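Local structure of separin (Saccharomyces cerevisiae, 5U1T) at residues 416-421 with 432-437; 440-445 with 452-457; 1493-1498 with 1543-1548; 1524-1529 with 1562-1567. The protein cleaves the cohesin subunit MCD1/SCC1 at the onset of anaphase as a caspase-like cysteine protease, held inactive by securin through most of the cell cycle. One frame throughout, in Å; residues are numbered along the deposited sequence.

In the fold
Contacts 1 and 2 belong to the helical region and contacts 3 and 4 to the protease domain, on opposite sides of the chain's centre; the centres of contacts 1 and 3 lie about 94 Å apart. All four are buried; only contact 1 has a partly exposed touching residue, K437. Contacts 1 and 2 share helix 431-444, their centres about 11 Å apart. Contacts 3 and 4 reach neighbouring strands of one sheet, with centres about 7 Å apart. Their chemistry differs: contact 1 is a salt bridge between two helices, whereas contact 2, further along the same helix, is aliphatic and aromatic. Contacts 3 and 4 are apolar throughout, as befits helices laid on a sheet.

Contact 1 (416-421 with 432-437); sequences NLEISN and HRTILK
E418 and K437 make a salt bridge between two consecutive helices of the helical region, 408-425 and 431-444, with T434 beside them one turn before the lysine. The ion pair is also a hydrogen bond: K437 NZ gives to E418 OE1 over 3.1 Å. The ammonium group comes to the syn side of that oxygen but stands 27° out of the carboxylate plane. The two side chains cross at about a right angle. The glutamate has CG anti to its backbone N (chi1 -171°) and then bends at chi2, which turns the carboxylate across the path of the lysine. K437 is extended beyond CG and can deliver its nitrogen while its methylenes pass the acid, K437 CD lying 3.6 Å from E418 CD. A lysine suits this place because its apolar stem lies against the glutamate while the nitrogen at its end pairs with the carboxylate.

The second carboxylate oxygen faces the threonine. E418 OE2 and T434 OG1 are 3.8 Å apart, a neighbouring position and no hydrogen bond, and the two side chains slide past each other. T434 is small enough to let the carboxylate come close to its helix. The ammonium group of K437 would probably offset the cost of burying the carboxylate and favour its ionised form. K437 NZ also hydrogen-bonds S392 OG, which ties the lysine to helix 388-404. That helix packs on L417 and, through I395, on E418, while F438 and F441 of helix 431-444 also touch the glutamate and helix 470-485 covers I435 and L436.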
# COMPACT_ATOMS: atom_id res chain seq x y z
N ASN A 416 -2.62 24.71 -42.13
CA ASN A 416 -2.74 26.15 -42.00
C ASN A 416 -4.17 26.65 -42.10
O ASN A 416 -4.55 27.58 -41.41
CB ASN A 416 -1.88 26.84 -43.04
CG ASN A 416 -1.35 28.15 -42.54
OD1 ASN A 416 -1.18 28.34 -41.34
ND2 ASN A 416 -1.11 29.07 -43.46
N LEU A 417 -4.98 26.02 -42.94
CA LEU A 417 -6.37 26.42 -43.06
C LEU A 417 -7.10 26.11 -41.77
O LEU A 417 -7.97 26.87 -41.33
CB LEU A 417 -7.04 25.74 -44.24
CG LEU A 417 -8.44 26.26 -44.56
CD1 LEU A 417 -8.41 27.76 -44.65
CD2 LEU A 417 -8.92 25.66 -45.86
N GLU A 418 -6.74 24.96 -41.19
CA GLU A 418 -7.23 24.56 -39.88
C GLU A 418 -6.92 25.64 -38.85
O GLU A 418 -7.81 26.14 -38.17
CB GLU A 418 -6.60 23.22 -39.47
CG GLU A 418 -7.19 22.60 -38.22
CD GLU A 418 -8.72 22.59 -38.25
OE1 GLU A 418 -9.31 21.90 -39.12
OE2 GLU A 418 -9.33 23.28 -37.40
N ILE A 419 -5.64 26.01 -38.76
CA ILE A 419 -5.20 27.09 -37.88
C ILE A 419 -5.93 28.39 -38.16
O ILE A 419 -6.34 29.10 -37.23
CB ILE A 419 -3.70 27.33 -38.01
CG1 ILE A 419 -2.93 26.16 -37.39
CG2 ILE A 419 -3.32 28.63 -37.33
CD1 ILE A 419 -3.28 25.90 -35.93
N SER A 420 -6.09 28.71 -39.44
CA SER A 420 -6.79 29.93 -39.80
C SER A 420 -8.14 29.98 -39.12
O SER A 420 -8.42 30.91 -38.38
CB SER A 420 -6.94 30.06 -41.32
OG SER A 420 -5.72 30.50 -41.90
N ASN A 421 -8.92 28.95 -39.38
CA ASN A 421 -10.24 28.77 -38.82
C ASN A 421 -10.26 28.93 -37.32
O ASN A 421 -11.15 29.53 -36.75
CB ASN A 421 -10.69 27.37 -39.16
CG ASN A 421 -12.04 27.07 -38.62
OD1 ASN A 421 -12.66 27.90 -38.01
ND2 ASN A 421 -12.50 25.87 -38.83
N HIS A 432 -9.96 21.13 -28.45
CA HIS A 432 -9.78 19.68 -28.38
C HIS A 432 -9.95 19.14 -29.80
O HIS A 432 -9.15 18.31 -30.26
CB HIS A 432 -10.78 19.04 -27.40
CG HIS A 432 -10.43 17.64 -26.97
ND1 HIS A 432 -9.20 17.30 -26.45
CD2 HIS A 432 -11.17 16.50 -26.96
CE1 HIS A 432 -9.19 16.01 -26.14
NE2 HIS A 432 -10.37 15.50 -26.44
N ARG A 433 -10.96 19.65 -30.51
CA ARG A 433 -11.22 19.27 -31.90
C ARG A 433 -9.97 19.40 -32.77
O ARG A 433 -9.64 18.50 -33.55
CB ARG A 433 -12.32 20.13 -32.51
CG ARG A 433 -13.71 19.88 -32.03
CD ARG A 433 -14.69 20.79 -32.78
NE ARG A 433 -16.07 20.64 -32.30
CZ ARG A 433 -17.14 21.21 -32.86
NH1 ARG A 433 -17.00 21.97 -33.95
NH2 ARG A 433 -18.35 20.99 -32.34
N THR A 434 -9.30 20.54 -32.65
CA THR A 434 -8.13 20.80 -33.48
C THR A 434 -7.02 19.80 -33.19
O THR A 434 -6.44 19.23 -34.11
CB THR A 434 -7.61 22.23 -33.27
OG1 THR A 434 -8.62 23.16 -33.67
CG2 THR A 434 -6.35 22.45 -34.09
N ILE A 435 -6.73 19.60 -31.91
CA ILE A 435 -5.64 18.74 -31.50
C ILE A 435 -5.88 17.33 -32.04
O ILE A 435 -4.96 16.67 -32.50
CB ILE A 435 -5.47 18.74 -29.95
CG1 ILE A 435 -5.25 20.17 -29.47
CG2 ILE A 435 -4.31 17.86 -29.52
CD1 ILE A 435 -4.87 20.28 -28.03
N LEU A 436 -7.14 16.90 -32.01
CA LEU A 436 -7.49 15.57 -32.50
C LEU A 436 -7.38 15.52 -34.01
O LEU A 436 -7.01 14.49 -34.58
CB LEU A 436 -8.89 15.16 -32.05
CG LEU A 436 -9.11 14.93 -30.56
CD1 LEU A 436 -10.57 14.59 -30.28
CD2 LEU A 436 -8.19 13.85 -30.04
N LYS A 437 -7.70 16.64 -34.67
CA LYS A 437 -7.51 16.77 -36.12
C LYS A 437 -6.04 16.69 -36.48
O LYS A 437 -5.66 15.95 -37.38
CB LYS A 437 -8.09 18.10 -36.64
CG LYS A 437 -9.58 18.11 -36.81
CD LYS A 437 -10.03 19.30 -37.61
CE LYS A 437 -11.45 19.13 -38.09
NZ LYS A 437 -11.74 20.00 -39.29

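Contact 2 (440-445 with 452-457); sequences KFISSA and IEIFSC
I442 and I454 pack side by side near the turn of an antiparallel helical hairpin, in which helix 431-444 turns back into helix 448-458. The axes of the two short segments approach to 8.9 Å, with 161° between their directions, and the CA atoms of these isoleucines are the nearest pair. The CG2 branch of I454 is the main bump. It settles between neighbouring residues of the first helix, 3.8 Å from I442 CG1 and 3.9 Å from F441 CB. Its CG1 arm turns to A445, the first residue beyond that helix, whose CB lies 4.4 Å from I454 CG1; the single methyl of alanine makes a low wall there.

A beta-branched residue suits such a seam, for its two arms can serve different neighbours. The phenylalanine F441 lends the seam its CB alone, since its ring leads away, toward F438 and T414. On the second helix F455 has CG anti to the backbone N (chi1 178°), and its ring reaches toward helix 470-485, where C484 touches both it and I442. The tip of I442 completes the fit from the side: its CD1 methyl meets the edge of the F455 ring, in the ring plane, 3.9 Å from F455 CD1.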
# COMPACT_ATOMS: atom_id res chain seq x y z
N LYS A 440 -4.57 13.48 -36.74
CA LYS A 440 -4.76 12.72 -37.97
C LYS A 440 -3.83 13.23 -39.08
O LYS A 440 -3.28 12.41 -39.83
CB LYS A 440 -6.23 12.75 -38.42
CG LYS A 440 -7.21 12.36 -37.30
CD LYS A 440 -8.32 11.35 -37.72
CE LYS A 440 -8.73 10.45 -36.52
NZ LYS A 440 -9.72 9.35 -36.88
N PHE A 441 -3.65 14.55 -39.19
CA PHE A 441 -2.66 15.14 -40.11
C PHE A 441 -1.28 14.54 -39.87
O PHE A 441 -0.68 13.95 -40.78
CB PHE A 441 -2.55 16.67 -39.97
CG PHE A 441 -3.86 17.41 -40.11
CD1 PHE A 441 -4.93 16.85 -40.79
CD2 PHE A 441 -4.00 18.67 -39.56
CE1 PHE A 441 -6.12 17.53 -40.90
CE2 PHE A 441 -5.19 19.36 -39.67
CZ PHE A 441 -6.25 18.79 -40.34
N ILE A 442 -0.78 14.70 -38.64
CA ILE A 442 0.56 14.26 -38.28
C ILE A 442 0.76 12.81 -38.67
O ILE A 442 1.74 12.46 -39.31
CB ILE A 442 0.85 14.46 -36.79
CG1 ILE A 442 0.88 15.95 -36.47
CG2 ILE A 442 2.19 13.84 -36.43
CD1 ILE A 442 0.93 16.26 -35.01
N SER A 443 -0.22 11.99 -38.32
CA SER A 443 -0.22 10.60 -38.73
C SER A 443 -0.09 10.42 -40.24
O SER A 443 0.52 9.46 -40.69
CB SER A 443 -1.50 9.93 -38.24
OG SER A 443 -1.55 9.96 -36.82
N SER A 444 -0.66 11.34 -41.02
CA SER A 444 -0.69 11.19 -42.46
C SER A 444 0.60 11.69 -43.14
O SER A 444 0.88 11.34 -44.28
CB SER A 444 -1.91 11.90 -43.04
OG SER A 444 -1.91 13.28 -42.74
N ALA A 445 1.38 12.49 -42.41
CA ALA A 445 2.60 13.08 -42.95
C ALA A 445 3.59 12.00 -43.39
O ALA A 445 3.73 10.97 -42.74
CB ALA A 445 3.24 14.01 -41.94
N ILE A 452 7.07 16.36 -37.75
CA ILE A 452 7.51 17.41 -36.86
C ILE A 452 7.15 18.79 -37.42
O ILE A 452 6.89 19.74 -36.70
CB ILE A 452 9.02 17.33 -36.61
CG1 ILE A 452 9.35 16.01 -35.92
CG2 ILE A 452 9.49 18.46 -35.72
CD1 ILE A 452 10.76 15.94 -35.42
N GLU A 453 7.09 18.90 -38.74
CA GLU A 453 6.77 20.16 -39.39
C GLU A 453 5.31 20.54 -39.17
O GLU A 453 5.00 21.67 -38.78
CB GLU A 453 7.08 20.05 -40.87
CG GLU A 453 7.58 21.32 -41.51
CD GLU A 453 8.28 21.02 -42.82
OE1 GLU A 453 7.73 21.36 -43.90
OE2 GLU A 453 9.38 20.40 -42.75
N ILE A 454 4.42 19.58 -39.43
CA ILE A 454 2.99 19.74 -39.21
C ILE A 454 2.73 20.04 -37.73
O ILE A 454 1.84 20.82 -37.40
CB ILE A 454 2.21 18.49 -39.63
CG1 ILE A 454 2.33 18.29 -41.15
CG2 ILE A 454 0.75 18.57 -39.18
CD1 ILE A 454 1.90 19.50 -41.98
N PHE A 455 3.52 19.45 -36.86
CA PHE A 455 3.31 19.60 -35.44
C PHE A 455 3.45 21.03 -35.03
O PHE A 455 2.77 21.50 -34.14
CB PHE A 455 4.29 18.75 -34.65
CG PHE A 455 4.14 18.91 -33.18
CD1 PHE A 455 3.05 18.42 -32.53
CD2 PHE A 455 5.08 19.59 -32.46
CE1 PHE A 455 2.90 18.59 -31.19
CE2 PHE A 455 4.94 19.77 -31.11
CZ PHE A 455 3.84 19.27 -30.48
N SER A 456 4.33 21.74 -35.70
CA SER A 456 4.70 23.09 -35.31
C SER A 456 3.67 24.12 -35.72
O SER A 456 3.66 25.21 -35.21
CB SER A 456 6.02 23.45 -35.94
OG SER A 456 6.89 23.99 -34.99
N CYS A 457 2.82 23.76 -36.66
CA CYS A 457 1.70 24.57 -37.00
C CYS A 457 0.71 24.56 -35.87
O CYS A 457 -0.02 25.50 -35.70
CB CYS A 457 1.05 24.06 -38.28
SG CYS A 457 2.07 24.13 -39.75

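Contact 3 (1493-1498 with 1543-1548); sequences FLLGCS and ELFEKM
F1493, on strand 1492-1494, faces L1544 and M1548, one turn apart on helix 1534-1548, and beside it L1495 meets F1545; these two clusters are the close-packed part of the contact. L1544 CD1 lies 3.5 Å from F1493 CE1, and M1548 CE 3.7 Å from F1493 CZ. A Met-aromatic contact joins the last pair: M1548 SD sits at the ring edge, 5.3 Å from the F1493 centroid and 81° off the ring normal. The nearly straight chain of M1548 as far as SD brings the sulfur to the ring edge, and the bend at chi3 turns the CE methyl to the ring, a role that suits a flexible, polarisable side chain. In the second cluster L1495 CD1 meets F1545 CZ at 3.4 Å, from opposite directions.

The outer side of the helix is looser and polar. There E1546 is exposed and forms a salt bridge with its neighbour, K1547 NZ to E1546 OE1 at 3.4 Å. At the other end the chain passes through two inverse gamma turns, centred on L1494 and L1495, and runs on to C1497. A probable catalytic cysteine just beyond a core strand backed by a helix is consistent with the caspase-like fold of clan CD.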
# COMPACT_ATOMS: atom_id res chain seq x y z
N PHE A 1493 17.00 -43.16 18.27
CA PHE A 1493 18.08 -42.85 19.21
C PHE A 1493 18.92 -41.68 18.67
O PHE A 1493 19.95 -41.90 18.03
CB PHE A 1493 18.97 -44.08 19.47
CG PHE A 1493 18.31 -45.16 20.28
CD1 PHE A 1493 18.00 -44.97 21.61
CD2 PHE A 1493 18.00 -46.39 19.71
CE1 PHE A 1493 17.39 -45.97 22.36
CE2 PHE A 1493 17.40 -47.39 20.47
CZ PHE A 1493 17.09 -47.17 21.78
N LEU A 1494 18.49 -40.46 18.93
CA LEU A 1494 19.23 -39.27 18.51
C LEU A 1494 20.44 -39.02 19.41
O LEU A 1494 20.49 -38.03 20.13
CB LEU A 1494 18.32 -38.02 18.53
CG LEU A 1494 17.56 -37.60 17.28
CD1 LEU A 1494 16.60 -38.67 16.84
CD2 LEU A 1494 16.81 -36.30 17.51
N LEU A 1495 21.42 -39.92 19.39
CA LEU A 1495 22.53 -39.84 20.34
C LEU A 1495 23.61 -38.82 19.94
O LEU A 1495 24.77 -39.19 19.73
CB LEU A 1495 23.18 -41.22 20.51
CG LEU A 1495 22.25 -42.44 20.53
CD1 LEU A 1495 23.04 -43.76 20.62
CD2 LEU A 1495 21.27 -42.32 21.68
N GLY A 1496 23.24 -37.55 19.84
CA GLY A 1496 24.21 -36.51 19.51
C GLY A 1496 24.09 -35.25 20.35
O GLY A 1496 23.10 -35.05 21.05
N CYS A 1497 25.11 -34.39 20.27
CA CYS A 1497 25.07 -33.07 20.91
C CYS A 1497 23.77 -32.33 20.66
O CYS A 1497 23.44 -32.02 19.52
CB CYS A 1497 26.22 -32.20 20.42
SG CYS A 1497 27.79 -32.56 21.17
N SER A 1498 23.06 -32.05 21.74
CA SER A 1498 21.92 -31.13 21.76
C SER A 1498 20.77 -31.51 20.85
O SER A 1498 20.01 -30.64 20.44
CB SER A 1498 22.39 -29.72 21.40
OG SER A 1498 23.06 -29.10 22.48
N GLU A 1543 26.53 -48.76 26.78
CA GLU A 1543 25.80 -49.35 27.89
C GLU A 1543 24.30 -49.43 27.63
O GLU A 1543 23.65 -50.41 28.02
CB GLU A 1543 26.08 -48.54 29.16
CG GLU A 1543 25.44 -49.12 30.41
CD GLU A 1543 26.02 -50.47 30.81
OE1 GLU A 1543 27.07 -50.88 30.25
OE2 GLU A 1543 25.42 -51.12 31.70
N LEU A 1544 23.77 -48.42 26.97
CA LEU A 1544 22.35 -48.34 26.66
C LEU A 1544 21.92 -49.49 25.76
O LEU A 1544 20.93 -50.17 26.03
CB LEU A 1544 22.06 -46.99 25.99
CG LEU A 1544 20.63 -46.46 25.86
CD1 LEU A 1544 20.01 -46.87 24.56
CD2 LEU A 1544 19.78 -46.91 27.03
N PHE A 1545 22.69 -49.70 24.69
CA PHE A 1545 22.46 -50.79 23.74
C PHE A 1545 22.54 -52.17 24.41
O PHE A 1545 21.69 -53.04 24.18
CB PHE A 1545 23.48 -50.74 22.60
CG PHE A 1545 23.44 -49.48 21.79
CD1 PHE A 1545 22.28 -48.75 21.64
CD2 PHE A 1545 24.59 -49.02 21.15
CE1 PHE A 1545 22.26 -47.60 20.88
CE2 PHE A 1545 24.57 -47.87 20.39
CZ PHE A 1545 23.40 -47.16 20.26
N GLU A 1546 23.57 -52.37 25.22
CA GLU A 1546 23.78 -53.67 25.84
C GLU A 1546 22.66 -54.01 26.80
O GLU A 1546 22.16 -55.14 26.80
CB GLU A 1546 25.13 -53.72 26.55
CG GLU A 1546 25.82 -55.08 26.41
CD GLU A 1546 25.18 -56.17 27.28
OE1 GLU A 1546 24.48 -55.82 28.28
OE2 GLU A 1546 25.40 -57.37 26.98
N LYS A 1547 22.24 -53.05 27.62
CA LYS A 1547 21.18 -53.30 28.59
C LYS A 1547 19.81 -53.52 27.91
O LYS A 1547 18.96 -54.26 28.43
CB LYS A 1547 21.09 -52.15 29.62
CG LYS A 1547 22.24 -52.10 30.63
CD LYS A 1547 21.97 -52.94 31.88
CE LYS A 1547 23.22 -53.68 32.37
NZ LYS A 1547 23.68 -54.77 31.43
N MET A 1548 19.59 -52.84 26.80
CA MET A 1548 18.34 -52.97 26.08
C MET A 1548 18.32 -54.23 25.23
O MET A 1548 17.26 -54.72 24.87
CB MET A 1548 18.05 -51.73 25.24
CG MET A 1548 16.57 -51.38 25.18
SD MET A 1548 16.23 -49.69 24.70
CE MET A 1548 17.88 -49.06 24.87

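Contact 4 (1524-1529 with 1562-1567); sequences MVLGNL and LSVSYA
V1564 meets M1524 and L1526 because its first torsion spreads its two methyls along the strand: CG1 lies between the backbone N and the carbonyl carbon (chi1 80°), and CG2 is anti to the N. M1524 also starts with its chain anti to the N (chi1 -170°), then turns at chi2, which brings the sulfur beside the valine; chi3 then sets the methyl. L1526 CD1 slides alongside V1564.

The valine methyl CG2 is the shared point of touch. It lies 3.8 Å from L1526 CD1 and 4.1 Å from M1524 SD, while V1564 CG1 stands 4.2 Å from M1524 CG. Two residues apart, the methionine and the leucine project from one face of strand 1524-1528, and the valine in the first turn of helix 1564-1571 rests on both. Valine suits this place because it is compact, and one methyl can touch both partners while the other lies against the methionine. F1493, I1587 and M1548 also pack on it.

S1563 begins the helix as its N-cap. Its side chain takes the amide of the first turn, Y1566 N to S1563 OG at 3.3 Å, with an N-H...O angle of 160°, and A1567 N bonds S1563 O at 2.8 Å. On the strand side the backbone of M1524 and L1526 is bonded to S1492 of the neighbouring strand 1492-1494. With these backbone groups bonded in the cap and the sheet, the contact itself is dispersion and burial of apolar surface, without directional bonds.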
# COMPACT_ATOMS: atom_id res chain seq x y z
N MET A 1524 8.67 -42.87 20.12
CA MET A 1524 9.72 -42.88 21.14
C MET A 1524 10.96 -42.24 20.55
O MET A 1524 11.55 -42.77 19.63
CB MET A 1524 10.05 -44.31 21.62
CG MET A 1524 10.96 -44.41 22.86
SD MET A 1524 12.68 -43.84 22.73
CE MET A 1524 13.26 -44.81 21.35
N VAL A 1525 11.36 -41.10 21.09
CA VAL A 1525 12.55 -40.42 20.59
C VAL A 1525 13.44 -40.04 21.76
O VAL A 1525 12.97 -39.52 22.77
CB VAL A 1525 12.20 -39.18 19.75
CG1 VAL A 1525 11.27 -38.25 20.52
CG2 VAL A 1525 13.47 -38.47 19.32
N LEU A 1526 14.72 -40.34 21.61
CA LEU A 1526 15.67 -40.16 22.69
C LEU A 1526 16.80 -39.23 22.26
O LEU A 1526 17.48 -39.50 21.26
CB LEU A 1526 16.20 -41.53 23.12
CG LEU A 1526 17.15 -41.71 24.31
CD1 LEU A 1526 17.10 -43.18 24.80
CD2 LEU A 1526 18.58 -41.33 23.93
N GLY A 1527 17.02 -38.14 23.00
CA GLY A 1527 18.07 -37.19 22.67
C GLY A 1527 18.75 -36.62 23.89
O GLY A 1527 18.48 -37.04 25.00
N ASN A 1528 19.65 -35.66 23.67
CA ASN A 1528 20.35 -34.98 24.76
C ASN A 1528 19.90 -33.56 24.91
O ASN A 1528 19.67 -32.88 23.93
CB ASN A 1528 21.86 -34.98 24.55
CG ASN A 1528 22.45 -36.36 24.55
OD1 ASN A 1528 22.27 -37.13 25.50
ND2 ASN A 1528 23.16 -36.69 23.46
N LEU A 1529 19.81 -33.10 26.15
CA LEU A 1529 19.31 -31.77 26.46
C LEU A 1529 20.33 -30.67 26.15
O LEU A 1529 19.96 -29.52 26.01
CB LEU A 1529 18.91 -31.69 27.93
CG LEU A 1529 17.72 -32.50 28.39
CD1 LEU A 1529 17.69 -32.47 29.90
CD2 LEU A 1529 16.42 -31.97 27.81
N LEU A 1562 16.10 -54.87 29.21
CA LEU A 1562 15.47 -53.71 29.83
C LEU A 1562 14.72 -52.86 28.79
O LEU A 1562 15.09 -52.81 27.62
CB LEU A 1562 16.51 -52.84 30.55
CG LEU A 1562 17.29 -53.45 31.72
CD1 LEU A 1562 18.29 -52.48 32.33
CD2 LEU A 1562 16.34 -53.94 32.77
N SER A 1563 13.66 -52.21 29.26
CA SER A 1563 12.98 -51.16 28.51
C SER A 1563 13.90 -49.96 28.29
O SER A 1563 14.88 -49.80 29.02
CB SER A 1563 11.72 -50.71 29.26
OG SER A 1563 12.06 -50.00 30.45
N VAL A 1564 13.59 -49.11 27.32
CA VAL A 1564 14.42 -47.94 27.03
C VAL A 1564 14.50 -47.06 28.27
O VAL A 1564 15.49 -46.37 28.48
CB VAL A 1564 13.87 -47.12 25.80
CG1 VAL A 1564 12.69 -46.22 26.20
CG2 VAL A 1564 14.97 -46.28 25.17
N SER A 1565 13.47 -47.11 29.10
CA SER A 1565 13.42 -46.29 30.30
C SER A 1565 14.39 -46.76 31.37
O SER A 1565 15.33 -46.04 31.73
CB SER A 1565 12.00 -46.28 30.86
OG SER A 1565 11.15 -45.53 30.02
N TYR A 1566 14.16 -47.97 31.89
CA TYR A 1566 15.07 -48.54 32.87
C TYR A 1566 16.49 -48.58 32.32
O TYR A 1566 17.45 -48.31 33.05
CB TYR A 1566 14.62 -49.96 33.30
CG TYR A 1566 13.35 -50.04 34.14
CD1 TYR A 1566 13.31 -49.53 35.44
CD2 TYR A 1566 12.21 -50.64 33.64
CE1 TYR A 1566 12.13 -49.61 36.21
CE2 TYR A 1566 11.04 -50.72 34.40
CZ TYR A 1566 11.01 -50.20 35.68
OH TYR A 1566 9.84 -50.30 36.40
N ALA A 1567 16.63 -48.89 31.03
CA ALA A 1567 17.95 -49.01 30.41
C ALA A 1567 18.71 -47.70 30.46
O ALA A 1567 19.92 -47.69 30.63
CB ALA A 1567 17.83 -49.48 28.97